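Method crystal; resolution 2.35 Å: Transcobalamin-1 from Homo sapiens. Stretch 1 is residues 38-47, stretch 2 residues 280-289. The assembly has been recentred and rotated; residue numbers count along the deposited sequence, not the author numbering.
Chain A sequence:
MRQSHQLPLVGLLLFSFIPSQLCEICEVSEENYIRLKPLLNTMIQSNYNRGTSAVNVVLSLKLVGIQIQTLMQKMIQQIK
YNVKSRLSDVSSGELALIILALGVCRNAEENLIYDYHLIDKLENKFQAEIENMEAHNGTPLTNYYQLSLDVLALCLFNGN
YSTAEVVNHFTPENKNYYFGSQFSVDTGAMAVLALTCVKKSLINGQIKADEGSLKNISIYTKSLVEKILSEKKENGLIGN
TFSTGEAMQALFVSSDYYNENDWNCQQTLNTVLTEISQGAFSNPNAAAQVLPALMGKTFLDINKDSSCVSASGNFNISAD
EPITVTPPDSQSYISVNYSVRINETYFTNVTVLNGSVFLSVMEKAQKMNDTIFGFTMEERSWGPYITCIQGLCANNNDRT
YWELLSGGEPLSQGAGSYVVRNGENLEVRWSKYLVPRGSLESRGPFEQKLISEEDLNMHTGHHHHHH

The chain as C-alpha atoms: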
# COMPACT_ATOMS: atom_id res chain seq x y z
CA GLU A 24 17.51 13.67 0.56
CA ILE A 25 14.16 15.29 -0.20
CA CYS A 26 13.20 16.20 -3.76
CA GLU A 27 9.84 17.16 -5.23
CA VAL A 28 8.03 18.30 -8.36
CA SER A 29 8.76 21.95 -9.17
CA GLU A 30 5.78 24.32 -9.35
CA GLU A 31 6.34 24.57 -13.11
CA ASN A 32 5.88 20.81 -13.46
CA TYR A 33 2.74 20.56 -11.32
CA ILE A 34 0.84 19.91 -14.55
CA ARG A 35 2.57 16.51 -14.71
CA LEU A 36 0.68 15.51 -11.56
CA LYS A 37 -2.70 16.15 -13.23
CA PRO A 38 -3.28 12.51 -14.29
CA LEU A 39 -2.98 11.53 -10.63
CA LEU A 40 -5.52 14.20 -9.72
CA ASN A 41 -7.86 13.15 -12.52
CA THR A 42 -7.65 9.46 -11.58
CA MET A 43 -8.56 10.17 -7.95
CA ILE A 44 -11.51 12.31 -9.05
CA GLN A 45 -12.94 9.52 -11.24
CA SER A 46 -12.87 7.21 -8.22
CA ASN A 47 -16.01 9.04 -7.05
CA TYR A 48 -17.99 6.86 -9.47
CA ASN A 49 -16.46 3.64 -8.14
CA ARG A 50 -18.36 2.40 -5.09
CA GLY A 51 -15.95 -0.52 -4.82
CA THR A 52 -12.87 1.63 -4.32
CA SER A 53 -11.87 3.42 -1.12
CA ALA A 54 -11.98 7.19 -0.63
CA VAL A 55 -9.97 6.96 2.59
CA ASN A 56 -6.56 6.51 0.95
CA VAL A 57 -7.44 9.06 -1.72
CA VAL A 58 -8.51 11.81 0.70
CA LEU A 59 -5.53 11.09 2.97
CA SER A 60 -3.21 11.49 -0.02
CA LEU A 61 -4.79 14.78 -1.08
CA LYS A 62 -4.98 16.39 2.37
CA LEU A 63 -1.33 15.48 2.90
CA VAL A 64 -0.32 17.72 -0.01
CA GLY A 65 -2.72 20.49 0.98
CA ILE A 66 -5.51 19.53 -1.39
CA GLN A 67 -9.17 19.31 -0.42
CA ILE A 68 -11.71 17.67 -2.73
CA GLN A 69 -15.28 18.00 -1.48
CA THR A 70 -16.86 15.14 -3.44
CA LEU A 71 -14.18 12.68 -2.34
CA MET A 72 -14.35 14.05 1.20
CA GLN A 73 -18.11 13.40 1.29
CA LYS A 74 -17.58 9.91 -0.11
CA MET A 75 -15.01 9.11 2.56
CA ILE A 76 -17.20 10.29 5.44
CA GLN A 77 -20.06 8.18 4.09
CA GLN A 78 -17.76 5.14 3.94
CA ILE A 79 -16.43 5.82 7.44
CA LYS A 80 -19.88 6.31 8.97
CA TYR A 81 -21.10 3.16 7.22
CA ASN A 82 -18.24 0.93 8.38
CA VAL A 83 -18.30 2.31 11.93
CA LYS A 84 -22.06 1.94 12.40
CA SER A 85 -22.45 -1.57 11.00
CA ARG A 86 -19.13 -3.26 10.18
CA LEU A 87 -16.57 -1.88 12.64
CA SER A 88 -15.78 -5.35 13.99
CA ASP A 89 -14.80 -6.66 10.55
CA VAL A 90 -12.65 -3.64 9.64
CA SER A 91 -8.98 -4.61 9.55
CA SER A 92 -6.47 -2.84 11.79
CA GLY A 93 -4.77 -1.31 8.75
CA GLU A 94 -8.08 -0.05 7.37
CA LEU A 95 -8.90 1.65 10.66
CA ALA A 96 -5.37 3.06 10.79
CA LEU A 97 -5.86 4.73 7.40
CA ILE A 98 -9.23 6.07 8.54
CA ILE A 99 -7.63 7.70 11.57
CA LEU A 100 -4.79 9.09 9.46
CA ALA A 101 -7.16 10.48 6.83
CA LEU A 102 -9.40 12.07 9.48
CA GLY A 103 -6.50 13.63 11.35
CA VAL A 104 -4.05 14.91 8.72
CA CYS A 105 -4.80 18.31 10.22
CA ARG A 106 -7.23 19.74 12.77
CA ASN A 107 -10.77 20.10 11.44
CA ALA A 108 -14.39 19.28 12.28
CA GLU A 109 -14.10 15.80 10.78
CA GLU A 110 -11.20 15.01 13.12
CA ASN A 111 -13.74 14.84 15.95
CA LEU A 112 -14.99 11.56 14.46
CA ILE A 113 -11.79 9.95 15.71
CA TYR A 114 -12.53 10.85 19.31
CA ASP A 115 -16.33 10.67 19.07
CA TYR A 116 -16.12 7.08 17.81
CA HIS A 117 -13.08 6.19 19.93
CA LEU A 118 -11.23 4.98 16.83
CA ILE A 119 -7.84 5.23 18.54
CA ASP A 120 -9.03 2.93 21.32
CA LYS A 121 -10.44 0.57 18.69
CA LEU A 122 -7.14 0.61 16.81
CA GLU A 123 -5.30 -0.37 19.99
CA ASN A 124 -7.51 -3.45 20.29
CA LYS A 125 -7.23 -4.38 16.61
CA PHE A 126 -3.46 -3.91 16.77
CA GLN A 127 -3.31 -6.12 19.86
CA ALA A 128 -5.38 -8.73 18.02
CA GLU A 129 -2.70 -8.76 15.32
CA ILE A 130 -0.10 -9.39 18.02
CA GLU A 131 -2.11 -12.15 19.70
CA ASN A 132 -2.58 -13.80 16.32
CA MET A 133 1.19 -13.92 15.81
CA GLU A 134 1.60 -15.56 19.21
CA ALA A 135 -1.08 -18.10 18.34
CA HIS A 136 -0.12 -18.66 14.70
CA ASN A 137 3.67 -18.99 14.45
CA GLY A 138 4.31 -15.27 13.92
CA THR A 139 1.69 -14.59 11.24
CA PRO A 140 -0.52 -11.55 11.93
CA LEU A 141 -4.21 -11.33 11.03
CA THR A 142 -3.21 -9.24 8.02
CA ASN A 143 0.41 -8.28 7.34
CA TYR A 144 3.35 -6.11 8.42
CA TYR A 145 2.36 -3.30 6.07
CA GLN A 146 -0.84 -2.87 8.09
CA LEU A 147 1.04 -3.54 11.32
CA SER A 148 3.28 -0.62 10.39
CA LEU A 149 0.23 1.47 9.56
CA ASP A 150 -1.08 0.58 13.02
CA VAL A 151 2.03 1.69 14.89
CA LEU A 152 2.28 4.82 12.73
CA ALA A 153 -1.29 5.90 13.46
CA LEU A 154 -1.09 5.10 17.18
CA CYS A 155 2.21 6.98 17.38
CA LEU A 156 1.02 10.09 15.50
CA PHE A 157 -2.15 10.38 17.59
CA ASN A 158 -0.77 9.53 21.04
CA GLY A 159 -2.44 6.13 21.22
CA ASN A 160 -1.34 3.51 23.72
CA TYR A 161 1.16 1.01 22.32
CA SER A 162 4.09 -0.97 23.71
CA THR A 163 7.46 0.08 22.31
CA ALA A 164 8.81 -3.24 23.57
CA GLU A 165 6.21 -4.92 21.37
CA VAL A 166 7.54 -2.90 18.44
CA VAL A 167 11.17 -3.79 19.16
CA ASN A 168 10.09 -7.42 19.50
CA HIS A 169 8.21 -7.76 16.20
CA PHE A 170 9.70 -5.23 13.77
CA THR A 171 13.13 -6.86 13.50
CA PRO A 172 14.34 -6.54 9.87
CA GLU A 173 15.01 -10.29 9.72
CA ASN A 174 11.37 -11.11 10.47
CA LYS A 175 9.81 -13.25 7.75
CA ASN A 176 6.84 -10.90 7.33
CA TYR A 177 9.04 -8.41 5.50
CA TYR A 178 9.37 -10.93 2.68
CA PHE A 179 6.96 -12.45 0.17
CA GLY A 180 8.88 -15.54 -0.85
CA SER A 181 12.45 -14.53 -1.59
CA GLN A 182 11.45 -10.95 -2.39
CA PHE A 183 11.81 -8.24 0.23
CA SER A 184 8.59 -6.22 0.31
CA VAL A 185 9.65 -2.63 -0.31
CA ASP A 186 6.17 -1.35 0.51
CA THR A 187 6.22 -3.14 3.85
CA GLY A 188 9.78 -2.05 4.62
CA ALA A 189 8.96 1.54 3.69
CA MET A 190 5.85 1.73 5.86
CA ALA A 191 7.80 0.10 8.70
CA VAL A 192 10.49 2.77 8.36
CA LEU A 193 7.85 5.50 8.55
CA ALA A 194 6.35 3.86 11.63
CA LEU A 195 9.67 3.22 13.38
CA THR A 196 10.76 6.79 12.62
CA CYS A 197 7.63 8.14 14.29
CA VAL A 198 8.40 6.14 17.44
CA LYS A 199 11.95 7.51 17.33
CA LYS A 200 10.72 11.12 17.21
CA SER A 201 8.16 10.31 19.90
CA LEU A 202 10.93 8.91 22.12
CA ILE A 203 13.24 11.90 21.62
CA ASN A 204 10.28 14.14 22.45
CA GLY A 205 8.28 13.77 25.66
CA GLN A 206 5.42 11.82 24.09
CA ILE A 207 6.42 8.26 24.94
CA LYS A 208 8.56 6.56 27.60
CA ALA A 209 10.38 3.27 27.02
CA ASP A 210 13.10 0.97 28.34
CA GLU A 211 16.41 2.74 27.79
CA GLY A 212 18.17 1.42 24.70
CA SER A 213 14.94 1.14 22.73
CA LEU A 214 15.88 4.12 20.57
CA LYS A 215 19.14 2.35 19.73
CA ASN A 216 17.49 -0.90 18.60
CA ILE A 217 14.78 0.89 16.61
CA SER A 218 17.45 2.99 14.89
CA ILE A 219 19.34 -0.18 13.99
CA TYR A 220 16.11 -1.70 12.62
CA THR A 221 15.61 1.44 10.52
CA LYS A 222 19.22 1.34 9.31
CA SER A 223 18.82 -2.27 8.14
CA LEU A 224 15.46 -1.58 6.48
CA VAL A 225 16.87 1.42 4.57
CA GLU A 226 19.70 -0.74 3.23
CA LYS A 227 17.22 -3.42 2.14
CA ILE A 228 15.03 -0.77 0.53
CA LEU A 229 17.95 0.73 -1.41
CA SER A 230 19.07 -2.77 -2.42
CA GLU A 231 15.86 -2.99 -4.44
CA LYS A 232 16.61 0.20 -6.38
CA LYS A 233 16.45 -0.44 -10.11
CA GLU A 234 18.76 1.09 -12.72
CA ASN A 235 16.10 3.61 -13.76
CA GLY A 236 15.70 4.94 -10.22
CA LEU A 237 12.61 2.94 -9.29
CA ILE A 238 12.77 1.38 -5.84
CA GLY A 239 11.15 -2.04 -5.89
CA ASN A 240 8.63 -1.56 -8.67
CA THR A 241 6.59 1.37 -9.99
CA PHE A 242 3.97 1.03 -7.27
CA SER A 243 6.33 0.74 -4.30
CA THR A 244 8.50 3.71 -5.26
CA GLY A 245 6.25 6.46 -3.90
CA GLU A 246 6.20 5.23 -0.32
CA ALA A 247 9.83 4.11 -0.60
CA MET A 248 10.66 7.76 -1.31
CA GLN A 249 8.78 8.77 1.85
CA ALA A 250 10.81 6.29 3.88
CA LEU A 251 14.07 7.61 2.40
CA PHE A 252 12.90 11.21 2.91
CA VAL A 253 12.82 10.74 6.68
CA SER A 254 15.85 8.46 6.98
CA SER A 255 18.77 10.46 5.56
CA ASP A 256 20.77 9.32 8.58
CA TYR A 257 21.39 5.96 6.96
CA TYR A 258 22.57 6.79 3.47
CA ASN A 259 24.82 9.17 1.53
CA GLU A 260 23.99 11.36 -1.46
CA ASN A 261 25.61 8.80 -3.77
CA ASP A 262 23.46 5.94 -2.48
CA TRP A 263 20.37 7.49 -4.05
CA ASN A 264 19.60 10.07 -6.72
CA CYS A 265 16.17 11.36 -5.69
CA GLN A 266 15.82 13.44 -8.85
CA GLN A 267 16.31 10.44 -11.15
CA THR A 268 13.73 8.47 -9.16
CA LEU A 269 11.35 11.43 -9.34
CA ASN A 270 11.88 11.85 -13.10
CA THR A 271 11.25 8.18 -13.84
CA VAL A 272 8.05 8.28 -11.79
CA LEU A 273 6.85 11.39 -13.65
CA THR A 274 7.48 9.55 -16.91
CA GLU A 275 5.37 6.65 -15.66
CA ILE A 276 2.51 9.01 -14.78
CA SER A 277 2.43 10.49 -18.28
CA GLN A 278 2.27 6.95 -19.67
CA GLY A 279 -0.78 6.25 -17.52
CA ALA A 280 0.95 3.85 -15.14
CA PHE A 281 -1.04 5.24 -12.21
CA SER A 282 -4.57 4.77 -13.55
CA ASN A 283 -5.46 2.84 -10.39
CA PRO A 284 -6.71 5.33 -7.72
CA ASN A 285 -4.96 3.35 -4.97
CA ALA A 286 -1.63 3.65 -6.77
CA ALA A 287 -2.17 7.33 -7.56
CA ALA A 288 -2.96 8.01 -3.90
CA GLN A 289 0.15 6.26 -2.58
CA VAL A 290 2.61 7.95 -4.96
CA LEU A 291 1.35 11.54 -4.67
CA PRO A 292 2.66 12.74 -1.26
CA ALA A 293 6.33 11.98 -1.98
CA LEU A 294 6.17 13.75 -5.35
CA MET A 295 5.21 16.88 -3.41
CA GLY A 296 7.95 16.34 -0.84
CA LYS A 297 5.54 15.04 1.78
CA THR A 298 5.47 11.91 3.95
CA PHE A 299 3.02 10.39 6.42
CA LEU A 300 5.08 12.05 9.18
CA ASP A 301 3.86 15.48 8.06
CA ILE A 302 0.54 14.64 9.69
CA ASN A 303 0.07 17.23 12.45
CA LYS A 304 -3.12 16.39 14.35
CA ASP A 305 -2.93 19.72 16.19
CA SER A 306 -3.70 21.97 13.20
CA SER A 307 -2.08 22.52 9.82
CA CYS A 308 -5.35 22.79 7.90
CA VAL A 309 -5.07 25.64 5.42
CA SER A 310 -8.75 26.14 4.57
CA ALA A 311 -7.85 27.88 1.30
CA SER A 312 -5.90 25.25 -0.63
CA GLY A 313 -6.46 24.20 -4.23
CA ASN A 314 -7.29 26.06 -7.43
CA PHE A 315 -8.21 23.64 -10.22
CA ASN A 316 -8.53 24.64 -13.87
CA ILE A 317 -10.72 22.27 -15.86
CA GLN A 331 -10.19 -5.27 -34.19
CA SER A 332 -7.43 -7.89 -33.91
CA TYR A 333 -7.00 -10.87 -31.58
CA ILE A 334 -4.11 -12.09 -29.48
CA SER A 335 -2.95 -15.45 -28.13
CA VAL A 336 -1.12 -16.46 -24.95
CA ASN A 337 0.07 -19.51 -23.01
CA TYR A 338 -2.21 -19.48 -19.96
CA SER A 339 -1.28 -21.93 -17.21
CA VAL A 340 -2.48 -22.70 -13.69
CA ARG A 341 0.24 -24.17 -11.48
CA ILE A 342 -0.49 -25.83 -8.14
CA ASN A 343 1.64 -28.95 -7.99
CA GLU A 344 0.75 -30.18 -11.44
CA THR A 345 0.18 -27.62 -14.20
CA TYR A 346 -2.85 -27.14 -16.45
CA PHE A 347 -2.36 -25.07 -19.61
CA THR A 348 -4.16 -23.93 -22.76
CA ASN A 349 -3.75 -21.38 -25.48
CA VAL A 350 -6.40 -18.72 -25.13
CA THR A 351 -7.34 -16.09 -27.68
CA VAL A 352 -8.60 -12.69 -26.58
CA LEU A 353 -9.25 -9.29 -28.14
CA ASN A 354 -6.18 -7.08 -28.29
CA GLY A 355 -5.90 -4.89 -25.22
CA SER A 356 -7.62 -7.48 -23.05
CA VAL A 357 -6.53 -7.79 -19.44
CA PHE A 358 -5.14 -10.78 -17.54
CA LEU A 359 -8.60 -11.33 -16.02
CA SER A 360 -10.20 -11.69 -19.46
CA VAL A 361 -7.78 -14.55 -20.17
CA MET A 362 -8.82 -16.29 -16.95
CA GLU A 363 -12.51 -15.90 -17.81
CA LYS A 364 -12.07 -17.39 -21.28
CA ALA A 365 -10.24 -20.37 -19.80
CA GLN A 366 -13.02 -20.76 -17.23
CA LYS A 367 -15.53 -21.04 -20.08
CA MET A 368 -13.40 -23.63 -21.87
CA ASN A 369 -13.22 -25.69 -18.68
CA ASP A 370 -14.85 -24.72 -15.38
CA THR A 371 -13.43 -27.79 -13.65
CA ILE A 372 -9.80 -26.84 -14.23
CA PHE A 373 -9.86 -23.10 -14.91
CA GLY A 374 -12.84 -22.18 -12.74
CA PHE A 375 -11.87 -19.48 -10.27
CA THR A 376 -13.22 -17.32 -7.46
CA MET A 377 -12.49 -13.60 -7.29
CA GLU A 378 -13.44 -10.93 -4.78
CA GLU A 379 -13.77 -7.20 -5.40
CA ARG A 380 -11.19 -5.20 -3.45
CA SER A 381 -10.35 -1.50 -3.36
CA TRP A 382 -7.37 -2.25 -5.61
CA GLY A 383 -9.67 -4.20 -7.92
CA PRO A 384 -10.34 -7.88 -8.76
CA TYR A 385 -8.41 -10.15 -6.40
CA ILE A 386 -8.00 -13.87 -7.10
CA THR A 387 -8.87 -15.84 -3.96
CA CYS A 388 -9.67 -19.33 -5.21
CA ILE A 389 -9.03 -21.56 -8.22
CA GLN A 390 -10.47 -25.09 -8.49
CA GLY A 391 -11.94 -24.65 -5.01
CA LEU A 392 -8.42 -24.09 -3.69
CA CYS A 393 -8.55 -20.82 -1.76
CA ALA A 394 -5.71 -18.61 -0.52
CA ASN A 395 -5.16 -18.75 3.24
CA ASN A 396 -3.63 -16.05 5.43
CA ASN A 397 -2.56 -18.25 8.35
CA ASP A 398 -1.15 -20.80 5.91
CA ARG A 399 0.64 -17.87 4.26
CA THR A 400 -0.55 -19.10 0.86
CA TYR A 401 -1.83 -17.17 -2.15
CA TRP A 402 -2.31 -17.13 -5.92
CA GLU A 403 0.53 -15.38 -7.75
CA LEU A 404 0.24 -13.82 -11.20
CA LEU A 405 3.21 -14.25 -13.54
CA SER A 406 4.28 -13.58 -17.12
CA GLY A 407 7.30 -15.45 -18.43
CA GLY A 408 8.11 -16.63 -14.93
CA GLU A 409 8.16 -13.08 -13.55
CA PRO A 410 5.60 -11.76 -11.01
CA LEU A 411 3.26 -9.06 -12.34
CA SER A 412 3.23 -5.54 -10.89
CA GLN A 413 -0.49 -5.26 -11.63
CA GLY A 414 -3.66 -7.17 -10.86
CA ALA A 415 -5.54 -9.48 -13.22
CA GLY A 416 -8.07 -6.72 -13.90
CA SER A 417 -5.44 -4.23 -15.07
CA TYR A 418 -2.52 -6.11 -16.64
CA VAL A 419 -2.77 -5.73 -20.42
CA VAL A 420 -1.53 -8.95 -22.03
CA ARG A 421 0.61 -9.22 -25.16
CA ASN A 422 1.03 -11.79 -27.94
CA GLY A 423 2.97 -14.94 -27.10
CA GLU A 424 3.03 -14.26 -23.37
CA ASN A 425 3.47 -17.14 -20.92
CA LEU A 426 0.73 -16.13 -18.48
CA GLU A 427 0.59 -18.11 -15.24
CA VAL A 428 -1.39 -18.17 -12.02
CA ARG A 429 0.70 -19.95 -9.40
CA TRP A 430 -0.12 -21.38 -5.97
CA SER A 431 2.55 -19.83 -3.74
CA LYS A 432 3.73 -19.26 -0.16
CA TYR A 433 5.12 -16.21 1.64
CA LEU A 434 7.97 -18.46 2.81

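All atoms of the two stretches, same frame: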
# COMPACT_ATOMS: atom_id res chain seq x y z
N PRO A 38 -2.66 13.84 -14.14
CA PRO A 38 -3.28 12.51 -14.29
C PRO A 38 -3.59 11.85 -12.96
O PRO A 38 -4.61 11.16 -12.85
CB PRO A 38 -2.21 11.72 -15.04
CG PRO A 38 -1.50 12.75 -15.84
CD PRO A 38 -1.43 13.95 -14.94
N LEU A 39 -2.74 12.06 -11.96
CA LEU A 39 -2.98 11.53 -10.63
C LEU A 39 -4.25 12.15 -10.06
O LEU A 39 -5.10 11.45 -9.51
CB LEU A 39 -1.81 11.82 -9.70
CG LEU A 39 -0.43 11.30 -10.10
CD1 LEU A 39 0.58 11.59 -9.01
CD2 LEU A 39 -0.48 9.81 -10.40
N LEU A 40 -4.36 13.46 -10.21
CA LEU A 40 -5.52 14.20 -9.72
C LEU A 40 -6.78 13.71 -10.41
O LEU A 40 -7.78 13.41 -9.76
CB LEU A 40 -5.32 15.71 -9.93
CG LEU A 40 -4.07 16.34 -9.30
CD1 LEU A 40 -3.94 17.81 -9.67
CD2 LEU A 40 -4.08 16.16 -7.79
N ASN A 41 -6.73 13.63 -11.74
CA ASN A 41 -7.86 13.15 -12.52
C ASN A 41 -8.32 11.76 -12.10
O ASN A 41 -9.50 11.55 -11.84
CB ASN A 41 -7.53 13.16 -14.02
CG ASN A 41 -7.35 14.57 -14.55
OD1 ASN A 41 -7.91 15.52 -14.03
ND2 ASN A 41 -6.55 14.70 -15.61
N THR A 42 -7.37 10.83 -12.02
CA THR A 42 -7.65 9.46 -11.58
C THR A 42 -8.40 9.40 -10.25
O THR A 42 -9.40 8.69 -10.12
CB THR A 42 -6.34 8.64 -11.46
OG1 THR A 42 -5.80 8.41 -12.77
CG2 THR A 42 -6.60 7.31 -10.79
N MET A 43 -7.93 10.16 -9.26
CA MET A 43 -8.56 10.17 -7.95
C MET A 43 -9.96 10.77 -7.98
O MET A 43 -10.83 10.37 -7.21
CB MET A 43 -7.66 10.90 -6.93
CG MET A 43 -6.26 10.30 -6.85
SD MET A 43 -5.06 11.28 -5.93
CE MET A 43 -5.38 10.73 -4.26
N ILE A 44 -10.19 11.72 -8.88
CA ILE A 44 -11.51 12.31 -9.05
C ILE A 44 -12.51 11.30 -9.63
O ILE A 44 -13.66 11.25 -9.21
CB ILE A 44 -11.48 13.59 -9.92
CG1 ILE A 44 -10.57 14.64 -9.29
CG2 ILE A 44 -12.88 14.17 -10.07
CD1 ILE A 44 -11.00 15.08 -7.91
N GLN A 45 -12.06 10.50 -10.60
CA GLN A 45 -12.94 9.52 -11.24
C GLN A 45 -13.36 8.43 -10.27
O GLN A 45 -14.37 7.76 -10.48
CB GLN A 45 -12.29 8.87 -12.46
CG GLN A 45 -11.38 9.77 -13.30
CD GLN A 45 -12.12 10.82 -14.10
OE1 GLN A 45 -13.31 11.07 -13.90
NE2 GLN A 45 -11.41 11.45 -15.03
N SER A 46 -12.59 8.25 -9.20
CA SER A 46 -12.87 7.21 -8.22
C SER A 46 -14.17 7.48 -7.45
O SER A 46 -14.68 6.60 -6.76
CB SER A 46 -11.69 7.04 -7.25
OG SER A 46 -11.53 8.17 -6.42
N ASN A 47 -14.69 8.70 -7.59
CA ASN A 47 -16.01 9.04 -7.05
C ASN A 47 -17.11 8.11 -7.56
O ASN A 47 -18.05 7.79 -6.84
CB ASN A 47 -16.37 10.48 -7.40
CG ASN A 47 -16.06 11.46 -6.29
OD1 ASN A 47 -15.25 12.37 -6.45
ND2 ASN A 47 -16.71 11.27 -5.14
N ALA A 280 0.62 4.97 -16.01
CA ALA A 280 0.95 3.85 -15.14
C ALA A 280 0.15 3.88 -13.83
O ALA A 280 -0.03 2.86 -13.18
CB ALA A 280 2.44 3.82 -14.84
N PHE A 281 -0.33 5.07 -13.47
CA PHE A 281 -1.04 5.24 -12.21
C PHE A 281 -2.54 5.46 -12.40
O PHE A 281 -3.14 6.32 -11.75
CB PHE A 281 -0.42 6.39 -11.41
CG PHE A 281 0.97 6.11 -10.93
CD1 PHE A 281 1.19 5.50 -9.71
CD2 PHE A 281 2.06 6.45 -11.71
CE1 PHE A 281 2.47 5.24 -9.26
CE2 PHE A 281 3.35 6.19 -11.27
CZ PHE A 281 3.55 5.58 -10.05
N SER A 282 -3.14 4.67 -13.28
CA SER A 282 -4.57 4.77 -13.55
C SER A 282 -5.40 4.20 -12.40
O SER A 282 -6.58 4.53 -12.26
CB SER A 282 -4.91 4.04 -14.85
OG SER A 282 -4.50 2.68 -14.80
N ASN A 283 -4.79 3.36 -11.58
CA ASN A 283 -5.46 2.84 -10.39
C ASN A 283 -5.41 3.88 -9.26
O ASN A 283 -4.33 4.29 -8.85
CB ASN A 283 -4.80 1.53 -9.95
CG ASN A 283 -5.62 0.76 -8.93
OD1 ASN A 283 -6.14 1.34 -7.97
ND2 ASN A 283 -5.74 -0.55 -9.13
N PRO A 284 -6.59 4.30 -8.76
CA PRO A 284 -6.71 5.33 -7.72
C PRO A 284 -5.92 5.01 -6.45
O PRO A 284 -5.47 5.94 -5.77
CB PRO A 284 -8.22 5.34 -7.41
CG PRO A 284 -8.75 4.06 -7.97
CD PRO A 284 -7.90 3.77 -9.17
N ASN A 285 -5.76 3.73 -6.13
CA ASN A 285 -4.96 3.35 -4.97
C ASN A 285 -3.48 3.65 -5.21
O ASN A 285 -2.78 4.09 -4.30
CB ASN A 285 -5.14 1.86 -4.64
CG ASN A 285 -6.58 1.52 -4.28
OD1 ASN A 285 -6.98 1.63 -3.13
ND2 ASN A 285 -7.35 1.11 -5.28
N ALA A 286 -3.02 3.41 -6.43
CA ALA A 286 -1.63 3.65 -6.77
C ALA A 286 -1.35 5.15 -6.88
O ALA A 286 -0.29 5.62 -6.47
CB ALA A 286 -1.26 2.94 -8.06
N ALA A 287 -2.30 5.88 -7.44
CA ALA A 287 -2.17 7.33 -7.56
C ALA A 287 -2.10 7.97 -6.18
O ALA A 287 -1.30 8.88 -5.95
CB ALA A 287 -3.32 7.91 -8.37
N ALA A 288 -2.93 7.49 -5.26
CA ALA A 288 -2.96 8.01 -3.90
C ALA A 288 -1.64 7.78 -3.16
O ALA A 288 -1.17 8.66 -2.45
CB ALA A 288 -4.12 7.41 -3.12
N GLN A 289 -1.05 6.61 -3.34
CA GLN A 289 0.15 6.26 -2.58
C GLN A 289 1.40 6.98 -3.09
O GLN A 289 2.34 7.19 -2.32
CB GLN A 289 0.37 4.75 -2.56
CG GLN A 289 -0.68 4.00 -1.77
CD GLN A 289 -0.39 2.52 -1.67
OE1 GLN A 289 -0.87 1.85 -0.76
NE2 GLN A 289 0.40 2.01 -2.60

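Not one hydrogen bond crosses between these two segments of transcobalamin-1, although the residues that touch are at least 238 positions apart in sequence and the segments bury 372 Å² between them. The contact illustrates a general principle: helices can pack without hydrogen bonds between them, largely through apolar contacts, while several of their polar groups bond within their own segment. Helix 38-45 and helix 284-289 run at 133° to each other, and their axes approach to 8.8 Å. The backbones come near at two places: CA of L39 lies 5.3 Å from CA of A287, and CA of M43 lies 5.2 Å from CA of P284; the small A287 is central to the side-chain contacts.

The methyl of A287 points toward the first helix and meets three side chains: CD2 of L39 lies 4.0 Å from CB of A287, while CG of M43 and CG2 of T42 each lie 4.1 Å from that same CB. L39 and M43 leave their backbone sideways, but their ends come nearer. Thus CD2 of L39 also reaches CB of F281 at 3.6 Å, and CE of M43 rests 3.7 Å from CB of A288. Farther along, CB of S46 packs 3.9 Å from CB of P284.

T42 shows how a polar residue joins such a surface. Its OG1 donates to O of P38 at 3.0 Å, one turn back in its own helix, while its CG2 sits 3.1 Å from O of S282, a tight van der Waals approach, and CG2 of T42 is 3.6 Å from N of P284. The hydroxyl of S46 likewise bonds within its own stretch, OG donating to O of M43 over a very short 2.4 Å.

The second helix settles its own start in the same way. N283, at the N-cap, accepts through OD1 from N of N285 at 3.0 Å, supplying an acceptor for an amide at the first turn; ND2 of N285 donates to OD1 of N283, also at 3.0 Å. These hydrogen bonds stay within each stretch, and the contact between the stretches is made by van der Waals packing.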